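Local coordinates for protein FkbI (Streptomyces hygroscopicus, PDB 1R2J) that binds FAD and probably works as an acyl-ACP dehydrogenase in making the methoxymalonyl extender unit of the polyketide FK520, at residues A108-R114 and H139-A145; M123-L129 and V154-E159; G161-V167 and A205-G211. All blocks are in the same frame, centred on the assembly; numbering follows the deposited sequence.

Contact 1 (A108-R114 and H139-A145); sequences AVGFSER and HKVWTTA. With FAD (flavin-adenine dinucleotide), chain B.
This is the flavin-binding edge of the middle β-domain of the acyl-CoA dehydrogenase fold. Strand end 108-110 and loop 111-114 run roughly antiparallel to 139-145 (end-to-end directions 140° apart). Nearest CA pairs are A108-A145 (5.7 Å), G110-T143 (5.2 Å) and E113-K140 (4.6 Å). A108 points toward T143, its CB 3.8 Å from T143 CG2. FAD N3 donates a hydrogen bond to V109 O at 3.0 Å. A CB on G110 would crowd T143 OG1. F111 (chi1 p) lays one ring face over FAD O2. F111 N and S112 N bond FAD O2 at 3.0 and 2.8 Å. K140 NZ donates to F111 O at 2.9 Å, and V141 N to S112 O at 3.0 Å. E113 OE1 forms a salt bridge to K140 NZ at 2.9 Å, though OE1 is less surely placed; E113 OE2 bonds Q115. Segment 139-145 turns at W142 (phi/psi 49/29), bringing T144 to the flavin. T144 N donates to FAD O4 at 2.9 Å, and T144 OG1 to FAD N5 at 2.6 Å.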
loop_
_atom_site.group_PDB
_atom_site.type_symbol
_atom_site.label_atom_id
_atom_site.label_comp_id
_atom_site.label_asym_id
_atom_site.label_seq_id
_atom_site.Cartn_x
_atom_site.Cartn_y
_atom_site.Cartn_z
ATOM N N ALA A 108 -3.897 -10.376 -1.087
ATOM C CA ALA A 108 -4.486 -9.072 -0.830
ATOM C C ALA A 108 -4.957 -9.127 0.612
ATOM O O ALA A 108 -5.072 -10.210 1.186
ATOM C CB ALA A 108 -5.669 -8.821 -1.774
ATOM N N VAL A 109 -5.218 -7.969 1.202
ATOM C CA VAL A 109 -5.667 -7.912 2.583
ATOM C C VAL A 109 -6.952 -7.091 2.661
ATOM O O VAL A 109 -6.947 -5.903 2.362
ATOM C CB VAL A 109 -4.598 -7.251 3.474
ATOM C CG1 VAL A 109 -4.964 -7.418 4.940
ATOM C CG2 VAL A 109 -3.233 -7.850 3.174
ATOM N N GLY A 110 -8.047 -7.727 3.063
ATOM C CA GLY A 110 -9.311 -7.023 3.158
ATOM C C GLY A 110 -9.886 -7.002 4.560
ATOM O O GLY A 110 -10.171 -8.048 5.147
ATOM N N PHE A 111 -10.044 -5.805 5.108
ATOM C CA PHE A 111 -10.612 -5.641 6.439
ATOM C C PHE A 111 -11.737 -4.614 6.389
ATOM O O PHE A 111 -12.702 -4.682 7.152
ATOM C CB PHE A 111 -9.528 -5.217 7.443
ATOM C CG PHE A 111 -8.578 -4.165 6.922
ATOM C CD1 PHE A 111 -8.901 -2.815 6.985
ATOM C CD2 PHE A 111 -7.359 -4.535 6.357
ATOM C CE1 PHE A 111 -8.018 -1.841 6.490
ATOM C CE2 PHE A 111 -6.471 -3.575 5.860
ATOM C CZ PHE A 111 -6.800 -2.225 5.925
ATOM N N SER A 112 -11.618 -3.672 5.465
ATOM C CA SER A 112 -12.624 -2.636 5.318
ATOM C C SER A 112 -13.965 -3.156 4.787
ATOM O O SER A 112 -14.012 -4.089 3.991
ATOM C CB SER A 112 -12.103 -1.546 4.390
ATOM O OG SER A 112 -13.151 -0.634 4.124
ATOM N N GLU A 113 -15.053 -2.543 5.242
ATOM C CA GLU A 113 -16.392 -2.921 4.804
ATOM C C GLU A 113 -17.212 -1.668 4.510
ATOM O O GLU A 113 -16.829 -0.561 4.892
ATOM C CB GLU A 113 -17.092 -3.769 5.875
ATOM C CG GLU A 113 -16.345 -5.055 6.223
ATOM C CD GLU A 113 -17.140 -5.994 7.120
ATOM O OE1 GLU A 113 -16.538 -6.940 7.667
ATOM O OE2 GLU A 113 -18.364 -5.791 7.273
ATOM N N ARG A 114 -18.341 -1.851 3.833
ATOM C CA ARG A 114 -19.210 -0.738 3.468
ATOM C C ARG A 114 -19.519 0.185 4.650
ATOM O O ARG A 114 -19.501 1.406 4.513
ATOM C CB ARG A 114 -20.519 -1.273 2.871
ATOM C CG ARG A 114 -21.078 -0.427 1.738
ATOM C CD ARG A 114 -20.164 -0.468 0.516
ATOM N NE ARG A 114 -20.701 0.295 -0.610
ATOM C CZ ARG A 114 -20.214 0.248 -1.847
ATOM N NH1 ARG A 114 -19.178 -0.530 -2.123
ATOM N NH2 ARG A 114 -20.756 0.986 -2.808
ATOM N N HIS A 139 -18.388 -9.436 3.751
ATOM C CA HIS A 139 -18.160 -8.619 2.571
ATOM C C HIS A 139 -17.083 -7.582 2.878
ATOM O O HIS A 139 -17.095 -6.964 3.940
ATOM C CB HIS A 139 -19.462 -7.905 2.186
ATOM C CG HIS A 139 -19.374 -7.106 0.920
ATOM N ND1 HIS A 139 -18.423 -6.127 0.724
ATOM C CD2 HIS A 139 -20.129 -7.125 -0.203
ATOM C CE1 HIS A 139 -18.597 -5.577 -0.464
ATOM N NE2 HIS A 139 -19.626 -6.165 -1.048
ATOM N N LYS A 140 -16.145 -7.409 1.953
ATOM C CA LYS A 140 -15.083 -6.421 2.116
ATOM C C LYS A 140 -15.163 -5.500 0.907
ATOM O O LYS A 140 -15.648 -5.903 -0.154
ATOM C CB LYS A 140 -13.704 -7.088 2.171
ATOM C CG LYS A 140 -13.472 -7.987 3.383
ATOM C CD LYS A 140 -13.661 -7.231 4.692
ATOM C CE LYS A 140 -13.455 -8.139 5.898
ATOM N NZ LYS A 140 -13.705 -7.448 7.202
ATOM N N VAL A 141 -14.692 -4.267 1.062
ATOM C CA VAL A 141 -14.733 -3.307 -0.027
ATOM C C VAL A 141 -13.357 -2.759 -0.361
ATOM O O VAL A 141 -12.452 -2.767 0.476
ATOM C CB VAL A 141 -15.647 -2.114 0.316
ATOM C CG1 VAL A 141 -17.084 -2.585 0.478
ATOM C CG2 VAL A 141 -15.145 -1.426 1.588
ATOM N N TRP A 142 -13.206 -2.299 -1.600
ATOM C CA TRP A 142 -11.957 -1.703 -2.060
ATOM C C TRP A 142 -10.664 -2.456 -1.791
ATOM O O TRP A 142 -9.614 -1.833 -1.664
ATOM C CB TRP A 142 -11.814 -0.305 -1.466
ATOM C CG TRP A 142 -12.547 0.722 -2.214
ATOM C CD1 TRP A 142 -13.833 1.131 -2.014
ATOM C CD2 TRP A 142 -12.047 1.483 -3.312
ATOM N NE1 TRP A 142 -14.164 2.106 -2.922
ATOM C CE2 TRP A 142 -13.084 2.342 -3.731
ATOM C CE3 TRP A 142 -10.819 1.523 -3.985
ATOM C CZ2 TRP A 142 -12.932 3.236 -4.796
ATOM C CZ3 TRP A 142 -10.668 2.410 -5.042
ATOM C CH2 TRP A 142 -11.722 3.256 -5.437
ATOM N N THR A 143 -10.716 -3.779 -1.717
ATOM C CA THR A 143 -9.512 -4.557 -1.448
ATOM C C THR A 143 -8.477 -4.421 -2.562
ATOM O O THR A 143 -8.707 -4.850 -3.692
ATOM C CB THR A 143 -9.854 -6.041 -1.265
ATOM O OG1 THR A 143 -10.976 -6.155 -0.384
ATOM C CG2 THR A 143 -8.677 -6.787 -0.657
ATOM N N THR A 144 -7.331 -3.828 -2.236
ATOM C CA THR A 144 -6.263 -3.635 -3.214
ATOM C C THR A 144 -5.647 -4.939 -3.713
ATOM O O THR A 144 -5.391 -5.853 -2.928
ATOM C CB THR A 144 -5.125 -2.773 -2.634
ATOM O OG1 THR A 144 -5.625 -1.469 -2.319
ATOM C CG2 THR A 144 -3.988 -2.650 -3.647
ATOM N N ALA A 145 -5.406 -5.003 -5.023
ATOM C CA ALA A 145 -4.805 -6.164 -5.677
ATOM C C ALA A 145 -5.663 -7.432 -5.626
ATOM O O ALA A 145 -5.242 -8.490 -6.104
ATOM C CB ALA A 145 -3.433 -6.443 -5.068
HETATM P PA FAD B . -15.233 7.182 6.339
HETATM O O1A FAD B . -14.275 6.280 6.966
HETATM O O2A FAD B . -16.621 6.999 5.784
HETATM O O5B FAD B . -14.671 8.414 5.628
HETATM C C5B FAD B . -14.781 9.406 6.570
HETATM C C4B FAD B . -14.275 10.771 6.252
HETATM O O4B FAD B . -14.616 11.226 7.609
HETATM C C3B FAD B . -12.782 10.712 6.194
HETATM O O3B FAD B . -12.317 11.872 5.585
HETATM C C2B FAD B . -12.357 10.607 7.581
HETATM O O2B FAD B . -11.027 11.038 7.971
HETATM C C1B FAD B . -13.451 11.374 8.380
HETATM N N9A FAD B . -13.662 10.787 9.662
HETATM C C8A FAD B . -14.238 9.547 10.047
HETATM N N7A FAD B . -14.264 9.320 11.326
HETATM C C5A FAD B . -13.685 10.443 11.885
HETATM C C6A FAD B . -13.419 10.827 13.202
HETATM N N6A FAD B . -13.731 10.062 14.257
HETATM N N1A FAD B . -12.810 12.049 13.413
HETATM C C2A FAD B . -12.482 12.850 12.373
HETATM N N3A FAD B . -12.708 12.559 11.023
HETATM C C4A FAD B . -13.336 11.287 10.923
HETATM N N1 FAD B . -9.319 -1.185 2.629
HETATM C C2 FAD B . -8.857 -2.465 2.942
HETATM O O2 FAD B . -9.304 -3.112 3.908
HETATM N N3 FAD B . -7.874 -3.042 2.150
HETATM C C4 FAD B . -7.285 -2.433 1.011
HETATM O O4 FAD B . -6.395 -3.053 0.356
HETATM C C4X FAD B . -7.772 -1.181 0.709
HETATM N N5 FAD B . -7.196 -0.550 -0.475
HETATM C C5X FAD B . -7.685 0.721 -0.845
HETATM C C6 FAD B . -7.203 1.402 -1.995
HETATM C C7 FAD B . -7.689 2.669 -2.439
HETATM C C7M FAD B . -7.112 3.321 -3.693
HETATM C C8 FAD B . -8.728 3.281 -1.685
HETATM C C8M FAD B . -9.365 4.609 -2.054
HETATM C C9 FAD B . -9.214 2.676 -0.554
HETATM C C9A FAD B . -8.706 1.409 -0.086
HETATM N N10 FAD B . -9.210 0.707 1.130
HETATM C C10 FAD B . -8.778 -0.567 1.519
HETATM C "C1'" FAD B . -10.120 1.559 1.765
HETATM C "C2'" FAD B . -9.385 2.525 2.857
HETATM O "O2'" FAD B . -9.332 1.603 3.983
HETATM C "C3'" FAD B . -10.366 3.513 3.158
HETATM O "O3'" FAD B . -9.919 4.783 2.620
HETATM C "C4'" FAD B . -10.944 4.007 4.508
HETATM O "O4'" FAD B . -11.357 3.090 5.485
HETATM C "C5'" FAD B . -12.074 4.680 3.887
HETATM O "O5'" FAD B . -13.260 4.626 4.620
HETATM P P FAD B . -14.563 5.217 3.854
HETATM O O1P FAD B . -14.787 4.209 4.776
HETATM O O2P FAD B . -16.111 5.326 3.812
HETATM O O3P FAD B . -14.967 6.263 5.031
HETATM O O HOH W 1 -4.761 -5.585 -0.130
HETATM O O HOH W 2 -19.300 -4.449 3.027
#

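Contact 2 (M123-L129 and V154-E159); sequences MRTRVRL and VFGLQE
Two sheets of the middle β-domain meet here through a single backbone bridge. Segment 123-129 is a loop leading into strand 126-130. Segment 154-159 is the end of strand 151-156 and the loop after it. The segments cross at 72° by their end-to-end directions, so they run together only briefly. The register is parallel: T125 faces G156 (CA-CA 4.8 Å), R126 faces L157 (4.6 Å) and V127 faces Q158 (4.9 Å).

Two backbone hydrogen bonds flank R126. L157 N donates to T125 O at 2.7 Å, and V127 N donates to L157 O at 2.9 Å. CA-H...O contacts support them: R126 CA lies 3.1 Å from L157 O, and Q158 CA lies 3.3 Å from V127 O.

The apolar part is led by M123 (chi p, t, p). Its CE reaches F155 CB at 3.9 Å, and its SD lies 3.8 Å from G156 CA. G156 is nearly fully extended (phi/psi -172/-179). A CB there would point at 123-129 and clash with T125 O. V127 also packs on V166 of strand 164-169. Apart from these, L157 (chi m, t) makes a van der Waals contact with the M123 carbonyl, CD1 to M123 O at 3.4 Å.

One charge pair lies at the exposed end. R128 NH2 is 3.3 Å from E159 OE2, but the oxygen is well out of the guanidinium plane. R126 turns its end away and forms a salt bridge with D137.

The chemistry implies a join that rests on two backbone bonds and the packing of M123 against F155 and G156. The R128-E159 pair adds charge attraction at the exposed end, without an N-H pointing at the oxygen.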
loop_
_atom_site.group_PDB
_atom_site.type_symbol
_atom_site.label_atom_id
_atom_site.label_comp_id
_atom_site.label_asym_id
_atom_site.label_seq_id
_atom_site.Cartn_x
_atom_site.Cartn_y
_atom_site.Cartn_z
ATOM N N MET A 123 -16.772 -3.710 11.450
ATOM C CA MET A 123 -16.913 -4.787 10.467
ATOM C C MET A 123 -17.795 -5.897 11.048
ATOM O O MET A 123 -17.731 -6.180 12.244
ATOM C CB MET A 123 -15.541 -5.357 10.081
ATOM C CG MET A 123 -14.723 -5.898 11.241
ATOM S SD MET A 123 -13.299 -6.888 10.704
ATOM C CE MET A 123 -12.127 -5.619 10.174
ATOM N N ARG A 124 -18.619 -6.520 10.208
ATOM C CA ARG A 124 -19.514 -7.580 10.674
ATOM C C ARG A 124 -19.195 -8.965 10.126
ATOM O O ARG A 124 -19.874 -9.939 10.457
ATOM C CB ARG A 124 -20.968 -7.232 10.345
ATOM C CG ARG A 124 -21.609 -6.250 11.309
ATOM C CD ARG A 124 -22.033 -4.979 10.609
ATOM N NE ARG A 124 -22.808 -5.259 9.405
ATOM C CZ ARG A 124 -23.494 -4.342 8.731
ATOM N NH1 ARG A 124 -23.505 -3.084 9.148
ATOM N NH2 ARG A 124 -24.162 -4.682 7.637
ATOM N N THR A 125 -18.173 -9.058 9.285
ATOM C CA THR A 125 -17.798 -10.348 8.729
ATOM C C THR A 125 -17.435 -11.285 9.883
ATOM O O THR A 125 -16.782 -10.876 10.848
ATOM C CB THR A 125 -16.603 -10.206 7.770
ATOM O OG1 THR A 125 -16.172 -11.504 7.339
ATOM C CG2 THR A 125 -15.460 -9.500 8.461
ATOM N N ARG A 126 -17.863 -12.539 9.779
ATOM C CA ARG A 126 -17.617 -13.521 10.828
ATOM C C ARG A 126 -16.826 -14.750 10.378
ATOM O O ARG A 126 -16.975 -15.220 9.257
ATOM C CB ARG A 126 -18.957 -13.978 11.420
ATOM C CG ARG A 126 -20.064 -14.154 10.390
ATOM C CD ARG A 126 -21.438 -14.112 11.047
ATOM N NE ARG A 126 -22.502 -14.423 10.096
ATOM C CZ ARG A 126 -22.850 -13.634 9.083
ATOM N NH1 ARG A 126 -22.219 -12.482 8.891
ATOM N NH2 ARG A 126 -23.827 -13.998 8.260
ATOM N N VAL A 127 -15.974 -15.243 11.271
ATOM C CA VAL A 127 -15.162 -16.428 11.036
ATOM C C VAL A 127 -15.578 -17.397 12.119
ATOM O O VAL A 127 -15.526 -17.051 13.306
ATOM C CB VAL A 127 -13.667 -16.144 11.176
ATOM C CG1 VAL A 127 -12.872 -17.418 11.036
ATOM C CG2 VAL A 127 -13.219 -15.123 10.130
ATOM N N ARG A 128 -15.994 -18.600 11.731
ATOM C CA ARG A 128 -16.445 -19.569 12.722
ATOM C C ARG A 128 -15.746 -20.936 12.636
ATOM O O ARG A 128 -16.019 -21.745 11.733
ATOM C CB ARG A 128 -17.971 -19.736 12.614
ATOM C CG ARG A 128 -18.765 -18.757 13.468
ATOM C CD ARG A 128 -20.195 -19.239 13.744
ATOM N NE ARG A 128 -20.163 -20.490 14.502
ATOM C CZ ARG A 128 -19.823 -20.611 15.783
ATOM N NH1 ARG A 128 -19.837 -21.812 16.352
ATOM N NH2 ARG A 128 -19.470 -19.549 16.497
ATOM N N LEU A 129 -14.881 -21.186 13.622
ATOM C CA LEU A 129 -14.136 -22.433 13.739
ATOM C C LEU A 129 -15.168 -23.532 14.035
ATOM O O LEU A 129 -15.978 -23.390 14.950
ATOM C CB LEU A 129 -13.141 -22.388 14.882
ATOM C CG LEU A 129 -11.924 -21.468 14.769
ATOM C CD1 LEU A 129 -11.229 -21.350 16.121
ATOM C CD2 LEU A 129 -10.962 -21.998 13.716
ATOM N N VAL A 154 -8.357 -12.270 5.005
ATOM C CA VAL A 154 -9.573 -11.646 5.517
ATOM C C VAL A 154 -9.689 -11.507 7.032
ATOM O O VAL A 154 -9.450 -12.459 7.781
ATOM C CB VAL A 154 -10.809 -12.421 4.996
ATOM C CG1 VAL A 154 -12.097 -11.780 5.481
ATOM C CG2 VAL A 154 -10.777 -12.460 3.490
ATOM N N PHE A 155 -10.074 -10.309 7.463
ATOM C CA PHE A 155 -10.269 -9.996 8.875
ATOM C C PHE A 155 -11.756 -10.136 9.181
ATOM O O PHE A 155 -12.600 -9.886 8.314
ATOM C CB PHE A 155 -9.828 -8.558 9.175
ATOM C CG PHE A 155 -8.353 -8.412 9.442
ATOM C CD1 PHE A 155 -7.871 -8.393 10.742
ATOM C CD2 PHE A 155 -7.453 -8.289 8.396
ATOM C CE1 PHE A 155 -6.513 -8.250 10.996
ATOM C CE2 PHE A 155 -6.092 -8.145 8.641
ATOM C CZ PHE A 155 -5.623 -8.124 9.943
ATOM N N GLY A 156 -12.073 -10.528 10.411
ATOM C CA GLY A 156 -13.460 -10.697 10.803
ATOM C C GLY A 156 -13.627 -10.948 12.291
ATOM O O GLY A 156 -12.644 -10.962 13.036
ATOM N N LEU A 157 -14.871 -11.143 12.725
ATOM C CA LEU A 157 -15.160 -11.396 14.131
ATOM C C LEU A 157 -15.459 -12.871 14.351
ATOM O O LEU A 157 -16.227 -13.482 13.606
ATOM C CB LEU A 157 -16.357 -10.566 14.595
ATOM C CG LEU A 157 -16.316 -9.057 14.345
ATOM C CD1 LEU A 157 -17.611 -8.423 14.841
ATOM C CD2 LEU A 157 -15.121 -8.451 15.052
ATOM N N GLN A 158 -14.850 -13.441 15.380
ATOM C CA GLN A 158 -15.066 -14.845 15.676
ATOM C C GLN A 158 -16.456 -14.975 16.301
ATOM O O GLN A 158 -17.460 -14.713 15.637
ATOM C CB GLN A 158 -13.977 -15.344 16.626
ATOM C CG GLN A 158 -13.622 -16.808 16.449
ATOM C CD GLN A 158 -12.144 -17.061 16.653
ATOM O OE1 GLN A 158 -11.499 -16.408 17.475
ATOM N NE2 GLN A 158 -11.601 -18.020 15.913
ATOM N N GLU A 159 -16.519 -15.362 17.571
ATOM C CA GLU A 159 -17.796 -15.522 18.269
ATOM C C GLU A 159 -17.633 -15.175 19.744
ATOM O O GLU A 159 -18.442 -14.438 20.318
ATOM C CB GLU A 159 -18.299 -16.958 18.113
ATOM C CG GLU A 159 -19.555 -17.273 18.914
ATOM C CD GLU A 159 -20.825 -16.699 18.307
ATOM O OE1 GLU A 159 -20.959 -15.458 18.223
ATOM O OE2 GLU A 159 -21.696 -17.504 17.917
#

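Contact 3 (G161-V167 and A205-G211); sequences GSGAVVV and AVLAGSG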
loop_
_atom_site.group_PDB
_atom_site.type_symbol
_atom_site.label_atom_id
_atom_site.label_comp_id
_atom_site.label_asym_id
_atom_site.label_seq_id
_atom_site.Cartn_x
_atom_site.Cartn_y
_atom_site.Cartn_z
ATOM N N GLY A 161 -13.961 -14.822 21.511
ATOM C CA GLY A 161 -12.852 -13.898 21.348
ATOM C C GLY A 161 -12.929 -13.330 19.947
ATOM O O GLY A 161 -12.319 -13.846 19.003
ATOM N N SER A 162 -13.716 -12.265 19.834
ATOM C CA SER A 162 -13.952 -11.557 18.586
ATOM C C SER A 162 -12.637 -11.209 17.906
ATOM O O SER A 162 -11.627 -10.992 18.574
ATOM C CB SER A 162 -14.757 -10.290 18.883
ATOM O OG SER A 162 -15.965 -10.638 19.537
ATOM N N GLY A 163 -12.645 -11.169 16.579
ATOM C CA GLY A 163 -11.431 -10.832 15.858
ATOM C C GLY A 163 -10.585 -12.025 15.461
ATOM O O GLY A 163 -9.996 -12.696 16.303
ATOM N N ALA A 164 -10.525 -12.286 14.160
ATOM C CA ALA A 164 -9.750 -13.396 13.629
ATOM C C ALA A 164 -9.328 -13.052 12.205
ATOM O O ALA A 164 -9.923 -12.188 11.565
ATOM C CB ALA A 164 -10.583 -14.676 13.629
ATOM N N VAL A 165 -8.287 -13.721 11.716
ATOM C CA VAL A 165 -7.791 -13.480 10.366
ATOM C C VAL A 165 -7.697 -14.804 9.619
ATOM O O VAL A 165 -7.080 -15.748 10.108
ATOM C CB VAL A 165 -6.400 -12.822 10.397
ATOM C CG1 VAL A 165 -5.996 -12.403 8.998
ATOM C CG2 VAL A 165 -6.412 -11.627 11.338
ATOM N N VAL A 166 -8.302 -14.865 8.435
ATOM C CA VAL A 166 -8.300 -16.088 7.634
ATOM C C VAL A 166 -7.742 -15.906 6.223
ATOM O O VAL A 166 -8.100 -14.960 5.517
ATOM C CB VAL A 166 -9.731 -16.669 7.508
ATOM C CG1 VAL A 166 -9.687 -18.060 6.874
ATOM C CG2 VAL A 166 -10.382 -16.731 8.872
ATOM N N VAL A 167 -6.859 -16.816 5.820
ATOM C CA VAL A 167 -6.275 -16.779 4.482
ATOM C C VAL A 167 -7.187 -17.640 3.615
ATOM O O VAL A 167 -7.208 -18.865 3.747
ATOM C CB VAL A 167 -4.845 -17.364 4.469
ATOM C CG1 VAL A 167 -4.283 -17.342 3.057
ATOM C CG2 VAL A 167 -3.950 -16.567 5.413
ATOM N N ALA A 205 -6.325 -22.506 7.989
ATOM C CA ALA A 205 -6.328 -21.253 7.246
ATOM C C ALA A 205 -6.436 -20.083 8.206
ATOM O O ALA A 205 -5.985 -18.980 7.903
ATOM C CB ALA A 205 -7.487 -21.227 6.266
ATOM N N VAL A 206 -7.039 -20.328 9.367
ATOM C CA VAL A 206 -7.201 -19.288 10.375
ATOM C C VAL A 206 -5.921 -19.131 11.181
ATOM O O VAL A 206 -5.562 -19.998 11.977
ATOM C CB VAL A 206 -8.355 -19.621 11.329
ATOM C CG1 VAL A 206 -8.579 -18.476 12.295
ATOM C CG2 VAL A 206 -9.614 -19.895 10.528
ATOM N N LEU A 207 -5.238 -18.013 10.975
ATOM C CA LEU A 207 -3.984 -17.741 11.664
ATOM C C LEU A 207 -4.101 -17.872 13.178
ATOM O O LEU A 207 -5.130 -17.543 13.765
ATOM C CB LEU A 207 -3.488 -16.340 11.296
ATOM C CG LEU A 207 -3.139 -16.123 9.818
ATOM C CD1 LEU A 207 -2.786 -14.663 9.587
ATOM C CD2 LEU A 207 -1.984 -17.026 9.410
ATOM N N ALA A 208 -3.039 -18.366 13.805
ATOM C CA ALA A 208 -3.007 -18.534 15.252
ATOM C C ALA A 208 -3.000 -17.145 15.875
ATOM O O ALA A 208 -2.479 -16.196 15.292
ATOM C CB ALA A 208 -1.758 -19.304 15.665
ATOM N N GLY A 209 -3.568 -17.019 17.064
ATOM C CA GLY A 209 -3.605 -15.705 17.678
ATOM C C GLY A 209 -4.806 -14.936 17.163
ATOM O O GLY A 209 -4.961 -13.746 17.432
ATOM N N SER A 210 -5.656 -15.625 16.407
ATOM C CA SER A 210 -6.875 -15.029 15.875
ATOM C C SER A 210 -7.912 -14.940 16.992
ATOM O O SER A 210 -9.111 -15.012 16.737
ATOM C CB SER A 210 -7.448 -15.882 14.740
ATOM O OG SER A 210 -6.873 -15.560 13.488
ATOM N N GLY A 211 -7.450 -14.793 18.230
ATOM C CA GLY A 211 -8.375 -14.711 19.346
ATOM C C GLY A 211 -8.304 -13.401 20.102
ATOM O O GLY A 211 -9.147 -13.125 20.957
#
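The strongest polar links are three hydrogen bonds that lay the loop 205-211 along strand 164-169, antiparallel to it, in the middle β-domain of the acyl-CoA dehydrogenase fold. V167 N donates to A205 O at 3.1 Å, and L207 N donates to V165 O at 3.0 Å. These two enclose V166 and V206, a non-hydrogen-bonded antiparallel pair with CA atoms 4.4 Å apart. The third bond uses a side chain: V165 N donates to S210 OG at 2.9 Å.

S210 OG also donates to L207 O at 2.7 Å. It thus closes the type II β turn L207-S210, whose own backbone bond, S210 N to L207 O at 3.3 Å, is weak. G209 takes a positive phi (85°), as the third position of this turn commonly does. G163 also has a positive phi (92°), where a CB would jam against the carbonyl of S162.

The packing divides between two faces. On one, V165 CG1 meets L207 CD1 at 4.0 Å, and V167 joins them. L207 reaches V85 and L88 of helix 69-88. On the other, V166 touches both A205 and V206, with V166 CG1 3.9 Å from A205 CB. V206 continues to V127 and L129 of strand 126-130. The loop therefore covers the outer edge of strand 164-169 on the way from strand 199-202 to helix 219-248. A164 CB sits 3.5 Å from S210 CB, beside the turn. V166 CG2 lies 3.7 Å from V206 CG2.

How the contacts relate
From the N terminus, the chain leaves the helices and enters the β-domain at 107-110. Contact 1 opens there, and contact 2 opens at 123-129. Contact 1 closes at 139-145 and contact 2 at 154-159, so the two loops cross. Each joins the three-stranded sheet to the five-stranded one, contact 1 at the flavin and contact 2 farther out. They touch where E113 OE2 meets R124 N at 3.0 Å. Contact 3 follows in series. It closes at 205-211, bringing the approach to helix 219-248 back onto strand 164-169. That strand pairs with 151-156, which links contacts 2 and 3. Contacts 1 and 3 do not touch; their centres are about 17 Å apart.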